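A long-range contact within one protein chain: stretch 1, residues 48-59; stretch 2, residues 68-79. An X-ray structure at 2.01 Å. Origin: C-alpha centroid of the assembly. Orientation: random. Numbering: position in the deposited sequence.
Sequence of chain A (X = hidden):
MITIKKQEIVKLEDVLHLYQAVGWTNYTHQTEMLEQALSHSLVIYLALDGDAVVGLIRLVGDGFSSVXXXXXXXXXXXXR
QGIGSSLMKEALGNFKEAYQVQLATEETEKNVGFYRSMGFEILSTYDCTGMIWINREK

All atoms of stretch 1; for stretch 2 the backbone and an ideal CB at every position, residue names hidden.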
ATOM      1  N   LEU A  48       0.937  -6.720 -12.588  1.00 28.58           N
ATOM      2  CA  LEU A  48       1.061  -6.608 -14.057  1.00 29.46           C
ATOM      3  C   LEU A  48       0.110  -7.548 -14.748  1.00 29.85           C
ATOM      4  O   LEU A  48       0.013  -8.727 -14.402  1.00 30.38           O
ATOM      5  CB  LEU A  48       2.486  -6.940 -14.530  1.00 29.89           C
ATOM      6  CG  LEU A  48       3.316  -5.653 -14.576  1.00 33.84           C
ATOM      7  CD1 LEU A  48       4.143  -5.439 -13.331  1.00 36.05           C
ATOM      8  CD2 LEU A  48       4.191  -5.676 -15.803  1.00 39.02           C
ATOM      9  N   ASP A  49      -0.557  -7.028 -15.760  1.00 30.56           N
ATOM     10  CA  ASP A  49      -1.427  -7.810 -16.604  1.00 32.18           C
ATOM     11  C   ASP A  49      -0.667  -7.795 -17.933  1.00 33.08           C
ATOM     12  O   ASP A  49      -0.758  -6.798 -18.701  1.00 31.19           O
ATOM     13  CB  ASP A  49      -2.782  -7.079 -16.757  1.00 33.40           C
ATOM     14  CG  ASP A  49      -3.731  -7.807 -17.725  1.00 35.68           C
ATOM     15  OD1 ASP A  49      -3.390  -8.933 -18.156  1.00 35.13           O
ATOM     16  OD2 ASP A  49      -4.821  -7.277 -18.011  1.00 38.33           O
ATOM     17  N   GLY A  50       0.134  -8.845 -18.179  1.00 34.11           N
ATOM     18  CA  GLY A  50       1.098  -8.810 -19.279  1.00 35.12           C
ATOM     19  C   GLY A  50       2.068  -7.689 -19.040  1.00 35.19           C
ATOM     20  O   GLY A  50       2.702  -7.632 -17.996  1.00 37.20           O
ATOM     21  N   ASP A  51       2.146  -6.753 -19.966  1.00 34.99           N
ATOM     22  CA  ASP A  51       2.996  -5.593 -19.762  1.00 35.67           C
ATOM     23  C   ASP A  51       2.243  -4.448 -19.084  1.00 32.98           C
ATOM     24  O   ASP A  51       2.845  -3.470 -18.733  1.00 33.20           O
ATOM     25  CB  ASP A  51       3.623  -5.101 -21.081  1.00 37.34           C
ATOM     26  CG  ASP A  51       4.527  -6.168 -21.758  1.00 42.76           C
ATOM     27  OD1 ASP A  51       5.213  -6.937 -21.047  1.00 46.87           O
ATOM     28  OD2 ASP A  51       4.541  -6.214 -23.009  1.00 48.38           O
ATOM     29  N   ALA A  52       0.933  -4.556 -18.925  1.00 32.00           N
ATOM     30  CA  ALA A  52       0.153  -3.418 -18.308  1.00 30.69           C
ATOM     31  C   ALA A  52       0.395  -3.315 -16.777  1.00 30.22           C
ATOM     32  O   ALA A  52       0.184  -4.291 -16.117  1.00 29.06           O
ATOM     33  CB  ALA A  52      -1.323  -3.669 -18.541  1.00 29.23           C
ATOM     34  N   VAL A  53       0.800  -2.153 -16.242  1.00 31.60           N
ATOM     35  CA  VAL A  53       0.891  -1.914 -14.742  1.00 31.95           C
ATOM     36  C   VAL A  53      -0.522  -1.619 -14.197  1.00 30.78           C
ATOM     37  O   VAL A  53      -1.161  -0.644 -14.593  1.00 31.65           O
ATOM     38  CB  VAL A  53       1.877  -0.777 -14.400  1.00 31.61           C
ATOM     39  CG1 VAL A  53       1.948  -0.489 -12.835  1.00 31.67           C
ATOM     40  CG2 VAL A  53       3.273  -1.091 -14.964  1.00 33.49           C
ATOM     41  N   VAL A  54      -1.064  -2.532 -13.408  1.00 30.25           N
ATOM     42  CA  VAL A  54      -2.468  -2.424 -12.965  1.00 30.37           C
ATOM     43  C   VAL A  54      -2.606  -2.221 -11.420  1.00 30.38           C
ATOM     44  O   VAL A  54      -3.680  -1.982 -10.926  1.00 31.47           O
ATOM     45  CB  VAL A  54      -3.430  -3.529 -13.595  1.00 29.21           C
ATOM     46  CG1 VAL A  54      -3.228  -3.578 -15.141  1.00 28.66           C
ATOM     47  CG2 VAL A  54      -3.291  -4.976 -13.005  1.00 28.45           C
ATOM     48  N   GLY A  55      -1.502  -2.305 -10.684  1.00 29.98           N
ATOM     49  CA  GLY A  55      -1.598  -2.284  -9.205  1.00 28.81           C
ATOM     50  C   GLY A  55      -0.246  -2.000  -8.645  1.00 29.09           C
ATOM     51  O   GLY A  55       0.763  -2.241  -9.327  1.00 27.83           O
ATOM     52  N   LEU A  56      -0.214  -1.424  -7.429  1.00 27.31           N
ATOM     53  CA  LEU A  56       1.025  -1.106  -6.747  1.00 27.38           C
ATOM     54  C   LEU A  56       0.813  -1.272  -5.222  1.00 26.20           C
ATOM     55  O   LEU A  56      -0.282  -1.027  -4.718  1.00 24.49           O
ATOM     56  CB  LEU A  56       1.491   0.334  -7.103  1.00 27.29           C
ATOM     57  CG  LEU A  56       2.634   1.046  -6.358  1.00 30.79           C
ATOM     58  CD1 LEU A  56       3.326   2.104  -7.252  1.00 27.09           C
ATOM     59  CD2 LEU A  56       2.090   1.698  -5.032  1.00 27.19           C
ATOM     60  N   ILE A  57       1.842  -1.721  -4.529  1.00 25.37           N
ATOM     61  CA  ILE A  57       1.895  -1.609  -3.037  1.00 25.79           C
ATOM     62  C   ILE A  57       3.220  -0.968  -2.702  1.00 26.36           C
ATOM     63  O   ILE A  57       4.217  -1.226  -3.372  1.00 26.00           O
ATOM     64  CB  ILE A  57       1.637  -2.942  -2.265  1.00 26.32           C
ATOM     65  CG1 ILE A  57       1.570  -2.716  -0.692  1.00 21.75           C
ATOM     66  CG2 ILE A  57       2.725  -3.986  -2.645  1.00 23.00           C
ATOM     67  CD1 ILE A  57       1.040  -3.998   0.064  1.00 23.59           C
ATOM     68  N   ARG A  58       3.218  -0.066  -1.722  1.00 25.58           N
ATOM     69  CA  ARG A  58       4.406   0.617  -1.297  1.00 25.89           C
ATOM     70  C   ARG A  58       4.441   0.665   0.246  1.00 26.63           C
ATOM     71  O   ARG A  58       3.534   1.181   0.929  1.00 26.26           O
ATOM     72  CB  ARG A  58       4.441   2.046  -1.855  1.00 26.19           C
ATOM     73  CG  ARG A  58       5.694   2.789  -1.620  1.00 28.72           C
ATOM     74  CD  ARG A  58       5.769   4.048  -2.484  1.00 24.73           C
ATOM     75  NE  ARG A  58       4.941   5.159  -1.989  1.00 23.68           N
ATOM     76  CZ  ARG A  58       5.274   6.023  -1.036  1.00 24.56           C
ATOM     77  NH1 ARG A  58       6.391   5.897  -0.302  1.00 22.41           N
ATOM     78  NH2 ARG A  58       4.449   7.014  -0.767  1.00 25.81           N
ATOM     79  N   LEU A  59       5.502   0.094   0.791  1.00 27.13           N
ATOM     80  CA  LEU A  59       5.696   0.071   2.251  1.00 26.52           C
ATOM     81  C   LEU A  59       6.774   1.029   2.637  1.00 24.94           C
ATOM     82  O   LEU A  59       7.727   1.204   1.893  1.00 26.69           O
ATOM     83  CB  LEU A  59       6.085  -1.330   2.705  1.00 25.67           C
ATOM     84  CG  LEU A  59       5.265  -2.555   2.331  1.00 27.06           C
ATOM     85  CD1 LEU A  59       5.849  -3.726   3.085  1.00 27.70           C
ATOM     86  CD2 LEU A  59       3.823  -2.391   2.657  1.00 24.86           C
ATOM     87  N   UNK A  68       4.815   0.437   7.544  1.00 26.54           N
ATOM     88  CA  UNK A  68       3.479   1.035   7.279  1.00 27.11           C
ATOM     89  C   UNK A  68       3.141   0.722   5.834  1.00 25.23           C
ATOM     90  O   UNK A  68       4.017   0.876   4.962  1.00 25.34           O
ATOM     91  CB  UNK A  68       3.456   2.543   7.536  1.00 27.11           C
ATOM     92  N   UNK A  69       1.908   0.283   5.599  1.00 25.38           N
ATOM     93  CA  UNK A  69       1.414   0.023   4.236  1.00 25.50           C
ATOM     94  C   UNK A  69       0.985   1.400   3.748  1.00 25.69           C
ATOM     95  O   UNK A  69      -0.076   1.916   4.135  1.00 23.95           O
ATOM     96  CB  UNK A  69       0.276  -0.999   4.190  1.00 25.50           C
ATOM     97  N   UNK A  70       1.862   2.051   2.993  1.00 26.37           N
ATOM     98  CA  UNK A  70       1.642   3.454   2.628  1.00 24.97           C
ATOM     99  C   UNK A  70       0.698   3.614   1.417  1.00 25.33           C
ATOM    100  O   UNK A  70      -0.299   4.355   1.493  1.00 24.91           O
ATOM    101  CB  UNK A  70       2.985   4.120   2.324  1.00 24.97           C
ATOM    102  N   UNK A  71       0.964   2.909   0.320  1.00 24.70           N
ATOM    103  CA  UNK A  71       0.056   2.936  -0.863  1.00 26.23           C
ATOM    104  C   UNK A  71      -0.344   1.522  -1.170  1.00 26.03           C
ATOM    105  O   UNK A  71       0.512   0.606  -1.162  1.00 27.23           O
ATOM    106  CB  UNK A  71       0.715   3.582  -2.084  1.00 26.23           C
ATOM    107  N   UNK A  72      -1.630   1.307  -1.377  1.00 26.50           N
ATOM    108  CA  UNK A  72      -2.129   0.085  -1.979  1.00 26.29           C
ATOM    109  C   UNK A  72      -3.161   0.460  -3.052  1.00 27.97           C
ATOM    110  O   UNK A  72      -4.257   0.970  -2.734  1.00 26.37           O
ATOM    111  CB  UNK A  72      -2.736  -0.840  -0.922  1.00 26.29           C
ATOM    112  N   UNK A  73      -2.813   0.219  -4.306  1.00 27.48           N
ATOM    113  CA  UNK A  73      -3.655   0.682  -5.415  1.00 29.55           C
ATOM    114  C   UNK A  73      -3.853  -0.464  -6.364  1.00 30.24           C
ATOM    115  O   UNK A  73      -2.879  -1.117  -6.740  1.00 30.76           O
ATOM    116  CB  UNK A  73      -3.039   1.883  -6.136  1.00 29.55           C
ATOM    117  N   UNK A  74      -5.110  -0.751  -6.694  1.00 30.55           N
ATOM    118  CA  UNK A  74      -5.451  -1.535  -7.874  1.00 30.91           C
ATOM    119  C   UNK A  74      -6.373  -0.645  -8.765  1.00 32.04           C
ATOM    120  O   UNK A  74      -7.235   0.109  -8.251  1.00 30.97           O
ATOM    121  CB  UNK A  74      -6.130  -2.850  -7.485  1.00 30.91           C
ATOM    122  N   UNK A  75      -6.146  -0.674 -10.080  1.00 31.98           N
ATOM    123  CA  UNK A  75      -7.127  -0.039 -11.009  1.00 33.23           C
ATOM    124  C   UNK A  75      -8.514  -0.533 -10.712  1.00 33.85           C
ATOM    125  O   UNK A  75      -8.745  -1.764 -10.631  1.00 33.05           O
ATOM    126  CB  UNK A  75      -6.782  -0.328 -12.471  1.00 33.23           C
ATOM    127  N   UNK A  76      -9.446   0.433 -10.480  1.00 36.15           N
ATOM    128  CA  UNK A  76     -10.785   0.144 -10.035  1.00 37.76           C
ATOM    129  C   UNK A  76     -11.463  -0.689 -11.048  1.00 39.62           C
ATOM    130  O   UNK A  76     -12.516  -1.213 -10.771  1.00 40.84           O
ATOM    131  CB  UNK A  76     -11.582   1.422  -9.765  1.00 37.76           C
ATOM    132  N   UNK A  77     -10.832  -0.849 -12.219  1.00 42.05           N
ATOM    133  CA  UNK A  77     -11.418  -1.665 -13.281  1.00 42.20           C
ATOM    134  C   UNK A  77     -11.109  -3.167 -13.113  1.00 43.15           C
ATOM    135  O   UNK A  77     -11.898  -3.998 -13.575  1.00 44.12           O
ATOM    136  CB  UNK A  77     -10.907  -1.181 -14.639  1.00 42.20           C
ATOM    137  N   UNK A  78      -9.983  -3.492 -12.447  1.00 43.60           N
ATOM    138  CA  UNK A  78      -9.614  -4.851 -12.004  1.00 44.12           C
ATOM    139  C   UNK A  78     -10.220  -5.009 -10.601  1.00 47.49           C
ATOM    140  O   UNK A  78     -11.252  -4.382 -10.311  1.00 47.70           O
ATOM    141  CB  UNK A  78      -8.099  -5.066 -11.997  1.00 44.12           C
ATOM    142  N   UNK A  79      -9.623  -5.808  -9.712  1.00 50.11           N
ATOM    143  CA  UNK A  79     -10.140  -5.862  -8.292  1.00 52.01           C
ATOM    144  C   UNK A  79     -11.138  -6.976  -8.110  1.00 53.53           C
ATOM    145  O   UNK A  79     -11.685  -7.489  -9.082  1.00 54.17           O
ATOM    146  CB  UNK A  79     -10.800  -4.540  -7.894  1.00 52.01           C
TER

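Strand 68-74 runs antiparallel to strand 52-59, their N-to-C directions 164° apart. From 71 to 74 its extended backbone sends CA-to-CB alternately to the face carrying Leu-56 and Arg-58 and to that carrying Ile-57 and Leu-59; the bulge near 70 interrupts the pattern.

At position 68 the ideal CB has nothing of stretch 1 within 5.5 Å, and phi/psi of -127/135 is ordinary for a strand; stretch 1 sets little constraint. The residue is Phe-68, whose ring leads away while its backbone O receives a CA-H...O contact from Leu-59 CA at 3.3 Å.

The CB of position 69 lies on the Ile-57 and Leu-59 face, 4.1 Å from Leu-59 CD2, which favours an aliphatic residue, beta-branched ones included. It is Val-69: its CG2 lies 3.8 Å from Leu-59 CD2 and its CG1 4.1 Å from Ile-57 CD1.

Position 70 has phi/psi of -82/-51, unlike its strand neighbours, and sits at a beta bulge where the register shifts by one. Arg-58 O accepts from the N of residue 70 at 2.8 Å. Arg-58 O also accepts from the N of residue 71 at 3.2 Å. The CB is only 3.3 Å from Arg-58 O, with a guanidinium beyond; a flexible polar chain would suit, as would several others. Gln-70 lays its CG over one face of that guanidinium, 3.4 Å from Arg-58 NH2.

The CB of position 71 is 4.0 Å from Arg-58 CB and 3.8 Å from Leu-56 CD2. A nearby cation calls for an acceptor, most simply Asp or Glu. Asp-71 forms a salt bridge, its OD2 2.7 Å from Arg-58 NE near the guanidinium plane; the bond from Arg-58 NH2 to Asp-71 OD2, 3.3 Å, is weak. One water links Arg-58 NH2, Gln-70 NE2 and Asp-71 OD1.

Position 72 returns to the Ile-57 face, its CB 4.7 Å from Ile-57 CG1; the gap would suit a longer aliphatic chain. Leu-72 brings CD1 to 3.8 Å from Ile-57 CB.

Position 73 pairs with Leu-56 through two backbone hydrogen bonds, Leu-56 N to its O at 2.8 Å and its N to Leu-56 O at 2.9 Å. Its CB joins the Leu-56 face, where hydrophobic residues fit; Ile-73 occupies it.

Position 74 pairs with Gly-55, CA to CA 4.1 Å. Its CB goes to the Ile-57 face, 4.9 Å from Gly-55 CA, and no glycine side chain competes for space, so Val, Ile, Thr or a larger residue could fit. Val-74 is deposited; its CA makes a CA-H...O contact with Val-54 O at 3.6 Å.

At 75, N donates to Val-54 O at 2.9 Å, and the CB points toward stretch 1 beside Val-54, inviting an aliphatic chain. Leu-75 puts CD1 3.9 Å from Val-54 CB.

Positions 76 and 77 lie within a type I turn from 75 to 78, with CBs beyond reach of stretch 1. Phi of -61° at 76 admits proline; the residues are Pro-76 and Ser-77.

Position 78 points toward Val-54, with the Asp-49 carboxylate farther along: a long side chain, apolar midway and ending in a donor, would exploit both. Tyr-78 does, setting Val-54 CB 4.0 Å from its ring centroid, over the face, while Tyr-78 OH donates to Asp-49 OD2 at a very short 2.4 Å.

At 79 the ideal CB has nothing of stretch 1 within 5.5 Å, so stretch 1 does not constrain the choice; phi of 93° would suit glycine best. The deposited residue is Gln-79.

Stretch 2, residues 68-79: FVQDLIVLPSYQ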
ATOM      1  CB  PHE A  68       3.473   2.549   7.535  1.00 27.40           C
ATOM      2  CG  PHE A  68       3.842   2.921   8.967  1.00 33.23           C
ATOM      3  CD1 PHE A  68       2.849   3.054   9.941  1.00 32.32           C
ATOM      4  CD2 PHE A  68       5.189   3.042   9.349  1.00 33.44           C
ATOM      5  CE1 PHE A  68       3.169   3.396  11.260  1.00 34.89           C
ATOM      6  CE2 PHE A  68       5.514   3.334  10.662  1.00 34.24           C
ATOM      7  CZ  PHE A  68       4.490   3.531  11.616  1.00 35.78           C
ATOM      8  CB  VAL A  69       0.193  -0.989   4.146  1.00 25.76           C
ATOM      9  CG1 VAL A  69      -0.302  -1.072   2.651  1.00 25.75           C
ATOM     10  CG2 VAL A  69       0.580  -2.405   4.599  1.00 26.51           C
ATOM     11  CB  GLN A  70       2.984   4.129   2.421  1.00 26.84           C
ATOM     12  CG  GLN A  70       2.935   5.585   1.912  1.00 27.28           C
ATOM     13  CD  GLN A  70       2.088   6.501   2.812  1.00 31.06           C
ATOM     14  OE1 GLN A  70       1.955   6.265   4.005  1.00 33.63           O
ATOM     15  NE2 GLN A  70       1.480   7.510   2.221  1.00 31.60           N
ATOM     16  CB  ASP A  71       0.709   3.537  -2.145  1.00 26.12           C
ATOM     17  CG  ASP A  71       1.211   4.960  -1.969  1.00 28.12           C
ATOM     18  OD1 ASP A  71       0.567   5.782  -1.268  1.00 27.23           O
ATOM     19  OD2 ASP A  71       2.257   5.275  -2.575  1.00 28.58           O
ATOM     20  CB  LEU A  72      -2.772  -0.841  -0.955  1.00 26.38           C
ATOM     21  CG  LEU A  72      -3.315  -2.188  -1.455  1.00 26.88           C
ATOM     22  CD1 LEU A  72      -2.191  -3.014  -2.124  1.00 23.75           C
ATOM     23  CD2 LEU A  72      -3.963  -3.005  -0.326  1.00 27.26           C
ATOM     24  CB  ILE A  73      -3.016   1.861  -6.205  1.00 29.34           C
ATOM     25  CG1 ILE A  73      -2.798   3.062  -5.294  1.00 32.73           C
ATOM     26  CG2 ILE A  73      -3.904   2.263  -7.394  1.00 31.40           C
ATOM     27  CD1 ILE A  73      -1.956   4.134  -5.886  1.00 31.95           C
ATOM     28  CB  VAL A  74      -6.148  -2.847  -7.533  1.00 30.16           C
ATOM     29  CG1 VAL A  74      -6.417  -3.667  -8.823  1.00 31.12           C
ATOM     30  CG2 VAL A  74      -5.311  -3.685  -6.591  1.00 32.95           C
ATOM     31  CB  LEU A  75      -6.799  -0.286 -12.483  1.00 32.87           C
ATOM     32  CG  LEU A  75      -5.520   0.356 -12.971  1.00 33.87           C
ATOM     33  CD1 LEU A  75      -5.172  -0.152 -14.422  1.00 33.05           C
ATOM     34  CD2 LEU A  75      -5.586   1.924 -12.897  1.00 33.83           C
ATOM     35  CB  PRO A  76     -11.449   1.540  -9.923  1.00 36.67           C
ATOM     36  CG  PRO A  76     -10.316   2.461  -9.713  1.00 38.72           C
ATOM     37  CD  PRO A  76      -9.218   1.894 -10.588  1.00 35.94           C
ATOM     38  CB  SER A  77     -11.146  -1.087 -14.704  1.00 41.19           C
ATOM     39  OG  SER A  77      -9.840  -0.623 -14.901  1.00 38.97           O
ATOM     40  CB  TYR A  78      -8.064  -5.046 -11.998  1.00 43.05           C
ATOM     41  CG  TYR A  78      -7.434  -5.076 -13.406  1.00 39.45           C
ATOM     42  CD1 TYR A  78      -6.991  -6.270 -13.965  1.00 37.49           C
ATOM     43  CD2 TYR A  78      -7.334  -3.905 -14.176  1.00 36.51           C
ATOM     44  CE1 TYR A  78      -6.467  -6.317 -15.248  1.00 37.29           C
ATOM     45  CE2 TYR A  78      -6.783  -3.924 -15.448  1.00 36.31           C
ATOM     46  CZ  TYR A  78      -6.369  -5.141 -16.000  1.00 36.72           C
ATOM     47  OH  TYR A  78      -5.833  -5.177 -17.276  1.00 35.00           O
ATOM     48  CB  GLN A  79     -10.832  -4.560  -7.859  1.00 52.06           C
ATOM     49  CG  GLN A  79      -9.949  -3.428  -7.279  1.00 52.50           C
ATOM     50  CD  GLN A  79     -10.783  -2.249  -6.804  1.00 54.56           C
ATOM     51  OE1 GLN A  79     -12.021  -2.349  -6.676  1.00 59.91           O
ATOM     52  NE2 GLN A  79     -10.130  -1.135  -6.525  1.00 50.21           N
TER
HETATM   53  O   HOH W   1       1.747   8.235  -0.865  1.00 34.42           O
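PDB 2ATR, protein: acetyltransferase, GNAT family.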